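Long-range contacts in putative major capsid protein (PDB 6G44), which probably builds the capsid of the virophage mavirus from trimeric double jelly-roll units: residues Ile361-Asp366 and Ile448-Gln453; Ser333-Met338 and Ile426-Ser431; Ile293-Asn298 and Lys469-Ser474. One frame throughout, in Å; residues are numbered along the deposited sequence. Where two conformers were deposited one is given.

Interaction 1. Residues Ile361-Asp366 and Ile448-Gln453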
loop_
_atom_site.group_PDB
_atom_site.type_symbol
_atom_site.label_atom_id
_atom_site.label_comp_id
_atom_site.label_asym_id
_atom_site.label_seq_id
_atom_site.Cartn_x
_atom_site.Cartn_y
_atom_site.Cartn_z
ATOM N N ILE C 361 17.292 21.110 -22.535
ATOM C CA ILE C 361 17.435 20.103 -23.574
ATOM C C ILE C 361 17.438 20.798 -24.957
ATOM O O ILE C 361 16.623 21.657 -25.210
ATOM C CB ILE C 361 16.279 19.084 -23.575
ATOM C CG1 ILE C 361 15.956 18.537 -22.174
ATOM C CG2 ILE C 361 16.597 17.945 -24.556
ATOM C CD1 ILE C 361 17.061 17.750 -21.541
ATOM N N LYS C 362 18.382 20.404 -25.812
ATOM C CA LYS C 362 18.382 20.790 -27.238
ATOM C C LYS C 362 18.111 19.529 -28.038
ATOM O O LYS C 362 18.753 18.517 -27.793
ATOM C CB LYS C 362 19.735 21.367 -27.617
ATOM C CG LYS C 362 19.979 21.514 -29.115
ATOM C CD LYS C 362 21.322 22.205 -29.348
ATOM C CE LYS C 362 21.601 22.437 -30.826
ATOM N NZ LYS C 362 21.628 21.161 -31.608
ATOM N N VAL C 363 17.158 19.578 -28.969
ATOM C CA VAL C 363 16.968 18.486 -29.936
ATOM C C VAL C 363 16.983 19.137 -31.307
ATOM O O VAL C 363 16.113 19.952 -31.596
ATOM C CB VAL C 363 15.664 17.695 -29.741
ATOM C CG1 VAL C 363 15.498 16.628 -30.831
ATOM C CG2 VAL C 363 15.623 17.044 -28.359
ATOM N N ASP C 364 17.957 18.761 -32.137
ATOM C CA ASP C 364 18.131 19.365 -33.474
ATOM C C ASP C 364 18.224 20.897 -33.305
ATOM O O ASP C 364 19.013 21.345 -32.475
ATOM C CB ASP C 364 17.024 18.859 -34.421
ATOM C CG ASP C 364 17.039 17.345 -34.593
ATOM O OD1 ASP C 364 18.084 16.720 -34.335
ATOM O OD2 ASP C 364 16.002 16.782 -35.024
ATOM N N SER C 365 17.419 21.697 -34.014
ATOM C CA SER C 365 17.484 23.162 -33.923
ATOM C C SER C 365 16.721 23.745 -32.739
ATOM O O SER C 365 16.737 24.954 -32.535
ATOM C CB SER C 365 16.920 23.797 -35.205
ATOM O OG SER C 365 17.632 23.364 -36.341
ATOM N N ASP C 366 16.042 22.895 -31.965
ATOM C CA ASP C 366 15.168 23.335 -30.882
ATOM C C ASP C 366 15.957 23.348 -29.570
ATOM O O ASP C 366 16.342 22.287 -29.078
ATOM C CB ASP C 366 13.998 22.358 -30.798
ATOM C CG ASP C 366 12.797 22.921 -30.112
ATOM O OD1 ASP C 366 12.920 23.805 -29.235
ATOM O OD2 ASP C 366 11.693 22.469 -30.461
ATOM N N ILE C 448 18.336 12.138 -34.926
ATOM C CA ILE C 448 18.286 13.360 -34.124
ATOM C C ILE C 448 19.616 13.607 -33.443
ATOM O O ILE C 448 20.428 12.695 -33.259
ATOM C CB ILE C 448 17.157 13.329 -33.054
ATOM C CG1 ILE C 448 17.328 12.138 -32.085
ATOM C CG2 ILE C 448 15.806 13.328 -33.749
ATOM C CD1 ILE C 448 16.385 12.195 -30.889
ATOM N N ASN C 449 19.837 14.864 -33.073
ATOM C CA ASN C 449 20.967 15.234 -32.226
ATOM C C ASN C 449 20.431 15.879 -30.960
ATOM O O ASN C 449 19.547 16.713 -31.039
ATOM C CB ASN C 449 21.897 16.202 -32.950
ATOM C CG ASN C 449 22.470 15.612 -34.230
ATOM O OD1 ASN C 449 23.050 14.531 -34.221
ATOM N ND2 ASN C 449 22.302 16.321 -35.331
ATOM N N MET C 450 20.920 15.432 -29.804
ATOM C CA MET C 450 20.493 15.958 -28.505
ATOM C C MET C 450 21.692 16.452 -27.697
ATOM O O MET C 450 22.745 15.842 -27.693
ATOM C CB MET C 450 19.747 14.867 -27.723
ATOM C CG MET C 450 19.238 15.319 -26.350
ATOM S SD MET C 450 18.462 14.006 -25.355
ATOM C CE MET C 450 16.856 14.061 -26.068
ATOM N N GLN C 451 21.472 17.525 -26.934
ATOM C CA GLN C 451 22.415 17.990 -25.954
ATOM C C GLN C 451 21.622 18.264 -24.670
ATOM O O GLN C 451 20.506 18.775 -24.727
ATOM C CB GLN C 451 23.084 19.276 -26.459
ATOM C CG GLN C 451 24.232 19.793 -25.616
ATOM C CD GLN C 451 25.100 20.782 -26.389
ATOM O OE1 GLN C 451 24.588 21.725 -26.983
ATOM N NE2 GLN C 451 26.405 20.556 -26.395
ATOM N N VAL C 452 22.210 17.887 -23.541
ATOM C CA VAL C 452 21.584 18.060 -22.216
ATOM C C VAL C 452 22.485 18.897 -21.323
ATOM O O VAL C 452 23.639 18.552 -21.132
ATOM C CB VAL C 452 21.325 16.680 -21.571
ATOM C CG1 VAL C 452 20.823 16.816 -20.136
ATOM C CG2 VAL C 452 20.318 15.904 -22.422
ATOM N N GLN C 453 21.927 19.973 -20.764
ATOM C CA GLN C 453 22.587 20.795 -19.745
ATOM C C GLN C 453 21.873 20.528 -18.412
ATOM O O GLN C 453 20.650 20.620 -18.376
ATOM C CB GLN C 453 22.453 22.269 -20.111
ATOM C CG GLN C 453 22.990 23.232 -19.060
ATOM C CD GLN C 453 22.533 24.652 -19.270
ATOM O OE1 GLN C 453 21.579 25.103 -18.645
ATOM N NE2 GLN C 453 23.182 25.349 -20.204
#

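Interaction 2. Residues Ser333-Met338 and Ile426-Ser431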
loop_
_atom_site.group_PDB
_atom_site.type_symbol
_atom_site.label_atom_id
_atom_site.label_comp_id
_atom_site.label_asym_id
_atom_site.label_seq_id
_atom_site.Cartn_x
_atom_site.Cartn_y
_atom_site.Cartn_z
ATOM N N SER C 333 12.238 5.860 -26.737
ATOM C CA SER C 333 11.017 5.992 -25.958
ATOM C C SER C 333 11.187 6.865 -24.731
ATOM O O SER C 333 10.256 7.627 -24.373
ATOM C CB SER C 333 10.564 4.604 -25.511
ATOM O OG SER C 333 9.431 4.672 -24.655
ATOM N N MET C 334 12.337 6.762 -24.080
ATOM C CA MET C 334 12.547 7.510 -22.848
ATOM C C MET C 334 14.024 7.794 -22.653
ATOM O O MET C 334 14.881 7.062 -23.145
ATOM C CB MET C 334 11.980 6.748 -21.631
ATOM C CG MET C 334 11.879 7.589 -20.345
ATOM S SD MET C 334 11.149 6.721 -18.917
ATOM C CE MET C 334 9.452 6.561 -19.412
ATOM N N PHE C 335 14.299 8.864 -21.916
ATOM C CA PHE C 335 15.613 9.239 -21.486
ATOM C C PHE C 335 15.666 9.334 -19.981
ATOM O O PHE C 335 14.637 9.570 -19.335
ATOM C CB PHE C 335 15.993 10.615 -22.079
ATOM C CG PHE C 335 16.075 10.611 -23.569
ATOM C CD1 PHE C 335 17.271 10.250 -24.165
ATOM C CD2 PHE C 335 14.978 10.925 -24.354
ATOM C CE1 PHE C 335 17.389 10.210 -25.539
ATOM C CE2 PHE C 335 15.101 10.897 -25.755
ATOM C CZ PHE C 335 16.308 10.533 -26.313
ATOM N N ALA C 336 16.859 9.167 -19.430
ATOM C CA ALA C 336 17.080 9.352 -17.985
ATOM C C ALA C 336 18.343 10.185 -17.800
ATOM O O ALA C 336 19.388 9.878 -18.411
ATOM C CB ALA C 336 17.194 8.030 -17.249
ATOM N N VAL C 337 18.261 11.195 -16.953
ATOM C CA VAL C 337 19.381 12.089 -16.659
ATOM C C VAL C 337 19.732 11.946 -15.191
ATOM O O VAL C 337 18.849 12.030 -14.320
ATOM C CB VAL C 337 19.001 13.553 -16.951
ATOM C CG1 VAL C 337 20.188 14.479 -16.679
ATOM C CG2 VAL C 337 18.522 13.701 -18.374
ATOM N N MET C 338 21.017 11.759 -14.899
ATOM C CA MET C 338 21.475 11.719 -13.525
ATOM C C MET C 338 22.891 12.252 -13.469
ATOM O O MET C 338 23.630 12.115 -14.445
ATOM C CB MET C 338 21.339 10.305 -12.935
ATOM C CG MET C 338 22.376 9.266 -13.217
ATOM S SD MET C 338 22.075 7.764 -12.198
ATOM C CE MET C 338 20.848 6.971 -13.184
ATOM N N ILE C 426 16.077 12.118 -13.497
ATOM C CA ILE C 426 14.981 12.733 -14.255
ATOM C C ILE C 426 14.675 11.885 -15.486
ATOM O O ILE C 426 15.492 11.808 -16.406
ATOM C CB ILE C 426 15.242 14.202 -14.638
ATOM C CG1 ILE C 426 15.479 15.048 -13.388
ATOM C CG2 ILE C 426 14.066 14.757 -15.447
ATOM C CD1 ILE C 426 16.094 16.410 -13.667
ATOM N N PHE C 427 13.508 11.272 -15.509
ATOM C CA PHE C 427 13.012 10.507 -16.640
ATOM C C PHE C 427 12.151 11.411 -17.491
ATOM O O PHE C 427 11.250 12.087 -16.958
ATOM C CB PHE C 427 12.179 9.305 -16.173
ATOM C CG PHE C 427 12.969 8.260 -15.430
ATOM C CD1 PHE C 427 13.682 7.291 -16.124
ATOM C CD2 PHE C 427 12.989 8.205 -14.027
ATOM C CE1 PHE C 427 14.381 6.308 -15.445
ATOM C CE2 PHE C 427 13.681 7.202 -13.359
ATOM C CZ PHE C 427 14.404 6.268 -14.078
ATOM N N PHE C 428 12.429 11.495 -18.801
ATOM C CA PHE C 428 11.571 12.267 -19.728
ATOM C C PHE C 428 11.468 11.568 -21.075
ATOM O O PHE C 428 12.385 10.839 -21.470
ATOM C CB PHE C 428 12.042 13.730 -19.884
ATOM C CG PHE C 428 13.298 13.899 -20.712
ATOM C CD1 PHE C 428 13.222 14.099 -22.081
ATOM C CD2 PHE C 428 14.565 13.919 -20.111
ATOM C CE1 PHE C 428 14.376 14.232 -22.844
ATOM C CE2 PHE C 428 15.706 14.087 -20.865
ATOM C CZ PHE C 428 15.615 14.240 -22.245
ATOM N N ARG C 429 10.318 11.728 -21.716
ATOM C CA ARG C 429 10.019 11.117 -23.016
ATOM C C ARG C 429 10.117 12.200 -24.097
ATOM O O ARG C 429 9.961 13.387 -23.803
ATOM C CB ARG C 429 8.595 10.573 -23.003
ATOM C CG ARG C 429 8.321 9.515 -21.951
ATOM C CD ARG C 429 6.873 9.134 -21.995
ATOM N NE ARG C 429 6.497 8.161 -20.973
ATOM C CZ ARG C 429 6.566 6.847 -21.100
ATOM N NH1 ARG C 429 6.969 6.284 -22.229
ATOM N NH2 ARG C 429 6.164 6.068 -20.106
ATOM N N PRO C 430 10.290 11.818 -25.358
ATOM C CA PRO C 430 10.292 12.848 -26.413
ATOM C C PRO C 430 8.979 13.647 -26.452
ATOM O O PRO C 430 8.990 14.860 -26.728
ATOM C CB PRO C 430 10.550 12.046 -27.694
ATOM C CG PRO C 430 10.352 10.639 -27.356
ATOM C CD PRO C 430 10.590 10.474 -25.887
ATOM N N SER C 431 7.868 13.010 -26.113
ATOM C CA SER C 431 6.577 13.709 -26.047
ATOM C C SER C 431 6.521 14.765 -24.944
ATOM O O SER C 431 5.773 15.735 -25.063
ATOM C CB SER C 431 5.429 12.709 -25.947
ATOM O OG SER C 431 5.567 11.806 -24.858
HETATM O O HOH W 1 7.632 7.457 -24.954
#

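Interaction 3. Residues Ile293-Asn298 and Lys469-Ser474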
loop_
_atom_site.group_PDB
_atom_site.type_symbol
_atom_site.label_atom_id
_atom_site.label_comp_id
_atom_site.label_asym_id
_atom_site.label_seq_id
_atom_site.Cartn_x
_atom_site.Cartn_y
_atom_site.Cartn_z
ATOM N N ILE C 293 18.652 -0.482 -22.831
ATOM C CA ILE C 293 19.083 0.692 -22.063
ATOM C C ILE C 293 20.532 0.936 -22.420
ATOM O O ILE C 293 21.361 0.002 -22.337
ATOM C CB ILE C 293 18.946 0.461 -20.550
ATOM C CG1 ILE C 293 17.472 0.405 -20.124
ATOM C CG2 ILE C 293 19.620 1.589 -19.779
ATOM C CD1 ILE C 293 16.640 -0.778 -20.578
ATOM N N SER C 294 20.857 2.175 -22.770
ATOM C CA SER C 294 22.190 2.554 -23.277
ATOM C C SER C 294 22.619 3.872 -22.668
ATOM O O SER C 294 21.796 4.763 -22.566
ATOM C CB SER C 294 22.144 2.756 -24.798
ATOM O OG SER C 294 21.707 1.602 -25.491
ATOM N N LEU C 295 23.905 4.013 -22.354
ATOM C CA LEU C 295 24.472 5.309 -22.011
ATOM C C LEU C 295 24.691 6.042 -23.335
ATOM O O LEU C 295 25.453 5.582 -24.200
ATOM C CB LEU C 295 25.788 5.129 -21.262
ATOM C CG LEU C 295 26.511 6.451 -20.928
ATOM C CD1 LEU C 295 25.692 7.263 -19.935
ATOM C CD2 LEU C 295 27.883 6.121 -20.392
ATOM N N GLU C 296 23.997 7.150 -23.516
ATOM C CA GLU C 296 24.097 7.931 -24.756
ATOM C C GLU C 296 25.199 8.967 -24.707
ATOM O O GLU C 296 25.798 9.293 -25.748
ATOM C CB GLU C 296 22.797 8.635 -25.073
ATOM C CG GLU C 296 21.683 7.708 -25.460
ATOM C CD GLU C 296 21.899 6.990 -26.781
ATOM O OE1 GLU C 296 22.680 7.468 -27.657
ATOM O OE2 GLU C 296 21.260 5.934 -26.931
ATOM N N GLY C 297 25.457 9.510 -23.530
ATOM C CA GLY C 297 26.503 10.506 -23.380
ATOM C C GLY C 297 26.843 10.735 -21.942
ATOM O O GLY C 297 26.020 10.532 -21.032
ATOM N N ASN C 298 28.083 11.138 -21.716
ATOM C CA ASN C 298 28.506 11.505 -20.388
ATOM C C ASN C 298 29.544 12.609 -20.464
ATOM O O ASN C 298 30.193 12.796 -21.498
ATOM C CB ASN C 298 29.027 10.296 -19.611
ATOM C CG ASN C 298 30.301 9.743 -20.179
ATOM O OD1 ASN C 298 31.388 10.100 -19.732
ATOM N ND2 ASN C 298 30.180 8.895 -21.185
ATOM N N LYS C 469 29.747 13.278 -12.589
ATOM C CA LYS C 469 29.537 12.876 -13.970
ATOM C C LYS C 469 28.056 12.978 -14.336
ATOM O O LYS C 469 27.216 12.302 -13.745
ATOM C CB LYS C 469 30.034 11.461 -14.189
ATOM C CG LYS C 469 29.889 10.952 -15.606
ATOM C CD LYS C 469 30.278 9.486 -15.730
ATOM C CE LYS C 469 31.777 9.295 -15.727
ATOM N NZ LYS C 469 32.146 7.902 -16.094
ATOM N N LEU C 470 27.760 13.802 -15.325
ATOM C CA LEU C 470 26.426 13.869 -15.956
ATOM C C LEU C 470 26.317 12.700 -16.924
ATOM O O LEU C 470 27.181 12.522 -17.784
ATOM C CB LEU C 470 26.236 15.201 -16.691
ATOM C CG LEU C 470 25.057 15.318 -17.652
ATOM C CD1 LEU C 470 23.708 15.056 -16.969
ATOM C CD2 LEU C 470 25.015 16.652 -18.363
ATOM N N GLU C 471 25.276 11.881 -16.786
ATOM C CA GLU C 471 25.022 10.764 -17.679
ATOM C C GLU C 471 23.613 10.894 -18.225
ATOM O O GLU C 471 22.674 11.228 -17.473
ATOM C CB GLU C 471 25.144 9.436 -16.952
ATOM C CG GLU C 471 26.558 9.088 -16.488
ATOM C CD GLU C 471 26.611 7.735 -15.791
ATOM O OE1 GLU C 471 25.981 7.635 -14.715
ATOM O OE2 GLU C 471 27.260 6.775 -16.307
ATOM N N VAL C 472 23.467 10.646 -19.521
ATOM C CA VAL C 472 22.176 10.627 -20.207
ATOM C C VAL C 472 22.018 9.234 -20.780
ATOM O O VAL C 472 22.841 8.791 -21.590
ATOM C CB VAL C 472 22.064 11.699 -21.306
ATOM C CG1 VAL C 472 20.693 11.645 -21.977
ATOM C CG2 VAL C 472 22.353 13.058 -20.688
ATOM N N PHE C 473 20.982 8.532 -20.322
ATOM C CA PHE C 473 20.685 7.193 -20.803
ATOM C C PHE C 473 19.486 7.222 -21.713
ATOM O O PHE C 473 18.594 8.045 -21.530
ATOM C CB PHE C 473 20.354 6.259 -19.651
ATOM C CG PHE C 473 21.480 6.065 -18.695
ATOM C CD1 PHE C 473 21.625 6.909 -17.607
ATOM C CD2 PHE C 473 22.402 5.045 -18.877
ATOM C CE1 PHE C 473 22.658 6.739 -16.695
ATOM C CE2 PHE C 473 23.466 4.893 -17.971
ATOM C CZ PHE C 473 23.575 5.737 -16.886
ATOM N N SER C 474 19.470 6.341 -22.710
ATOM C CA SER C 474 18.263 6.096 -23.510
ATOM C C SER C 474 17.659 4.771 -23.113
ATOM O O SER C 474 18.383 3.832 -22.795
ATOM C CB SER C 474 18.539 6.080 -25.000
ATOM O OG SER C 474 19.478 5.085 -25.305
#

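Interaction 1. Residues Ile361-Asp366 and Ile448-Gln453
Strands 361-363 and 448-453 run antiparallel with axes 4.7 Å apart, and Lys362 and Gln451 form a hydrogen-bonded pair, Lys362 N to Gln451 O at 2.9 Å and nearly straight (176°), the return bond somewhat more bent. Where the first strand ends, a type II' turn from Val363 to Asp366 folds the chain back, and Asp364 carries the pairing one step further. Its N gives a bond to the O of Asn449, while its carboxylate bends round, CG beside its own N (chi1 -60°), so that OD1 takes the backbone N-H of Asn449 at 2.8 Å, nearly along the C-O axis. OD1 thus fills the place of the main-chain O of Asp364, which is turned away and instead accepts Lys362 NZ (2.8 Å), curled over from the strand just before the turn and approaching from above the carbonyl plane. The buried face is apolar: Met450, extended to its sulfur and then bent, puts CE 4.0 Å from CG2 of Val363, and Ile361 lies alongside Val452, CD1 to CG2 3.8 Å. Strand 448-457 is flanked on its other edge by strand 319-328, whose Thr323 binds Gln451 NE2, and strand 366-369 pairs with Ile361, completing a four-stranded jelly-roll sheet.

Interaction 2. Residues Ser333-Met338 and Ile426-Ser431
Ile426 O is gripped twice from the opposite strand, by the N-H of Val337 (N to O 2.9 Å) and by the CA-H of Ala336 (CA to O 3.3 Å); Phe335 O is held in the same way by Phe428 N and Phe427 CA. Beyond the last strand pair, a water in the plane of the Arg429 guanidinium accepts from NH1 at 3.0 Å and donates to Ser333 O at 2.7 Å, tying the segments together. Asn385 OD1 holds Arg429 NE, and Arg34 of a second subunit brings a like charge close to NH1. The methyl CE of Met334 sits over the centre of the guanidinium, 3.4 Å from Arg429 CZ; the bend at the Met334 sulfur (chi3 -70°) turns it there and leaves SD in an oblique Met-aromatic contact with the Phe427 ring. Strands 334-338 and 426-428 form an antiparallel ladder of the C-terminal jelly roll; at the other edge of strand 334-341, against strand 464-482, Ser333 and Met334 both face Ile475 in a classic beta bulge. Phe428 takes the crowded first torsion (chi1 74°), which brings its ring face against CB of Phe335, 3.6 Å from Phe428 CZ, in a CH-pi contact; the ring planes are 21° from parallel but strongly offset. CG2 of Val337 meets the edge of the Phe428 ring, 3.8 Å from CE2. On the other face of the sheet, CB of Ala336 lies obliquely against the Phe427 ring.

Interaction 3. Residues Ile293-Asn298 and Lys469-Ser474
Leu295 and Phe473 are a non-hydrogen-bonded pair with both side chains on the same face of the sheet, CD1 of Leu295 set over one face of the Phe473 ring toward its rim, 4.0 Å from the centroid in a CH-pi contact. Here strands 286-305 and 464-482 pair in a sheet of the jelly-roll fold, with Gln125 and Leu129 of helix 123-130 against Phe473. Leu295 extends with CG anti to its N (chi1 177°) and crosses Glu471 at about a right angle, CD1 resting 3.7 Å from Glu471 CB. Away from the Leu295-Phe473 face, Glu296 bends at chi2 (-67°) so that OE2, through its anti lone pair, accepts the hydroxyl of Ser474, OG at 2.6 Å. Glu296 is the extra residue of a classic beta bulge, its CB directed toward the partner strand; it and Gly297 both face Val472, whose O takes the N of Glu296 at 2.8 Å and, weakly, the N of Gly297 at 3.3 Å. Beyond the bulge Val472 N bonds to Gly297 O. Since Glu296 OE2 also forms a salt bridge with Arg476, one carboxylate oxygen is gripped by a hydroxyl and a cation, which would be expected to keep Glu296 ionised.

All three interactions are antiparallel ladders on the same side of the chain's centre. Interactions 2 and 3 belong to one sheet, since strands 334-341 and 464-482 are neighbours in it and Ala336 O lies 2.8 Å from Phe473 N; interaction 1 belongs to the four-stranded sheet packed against it. Between the sheets the contact is apolar: Met450 CE reaches Phe335 CZ at 3.6 Å, and Val452 packs on Val472 of interaction 3. Interaction 2 is the most buried and aromatic, with a polar, water-bridged end near a second subunit. Interactions 1 and 3 are partly buried, placing carboxylates at a turn and a bulge respectively, where regular pairing is interrupted.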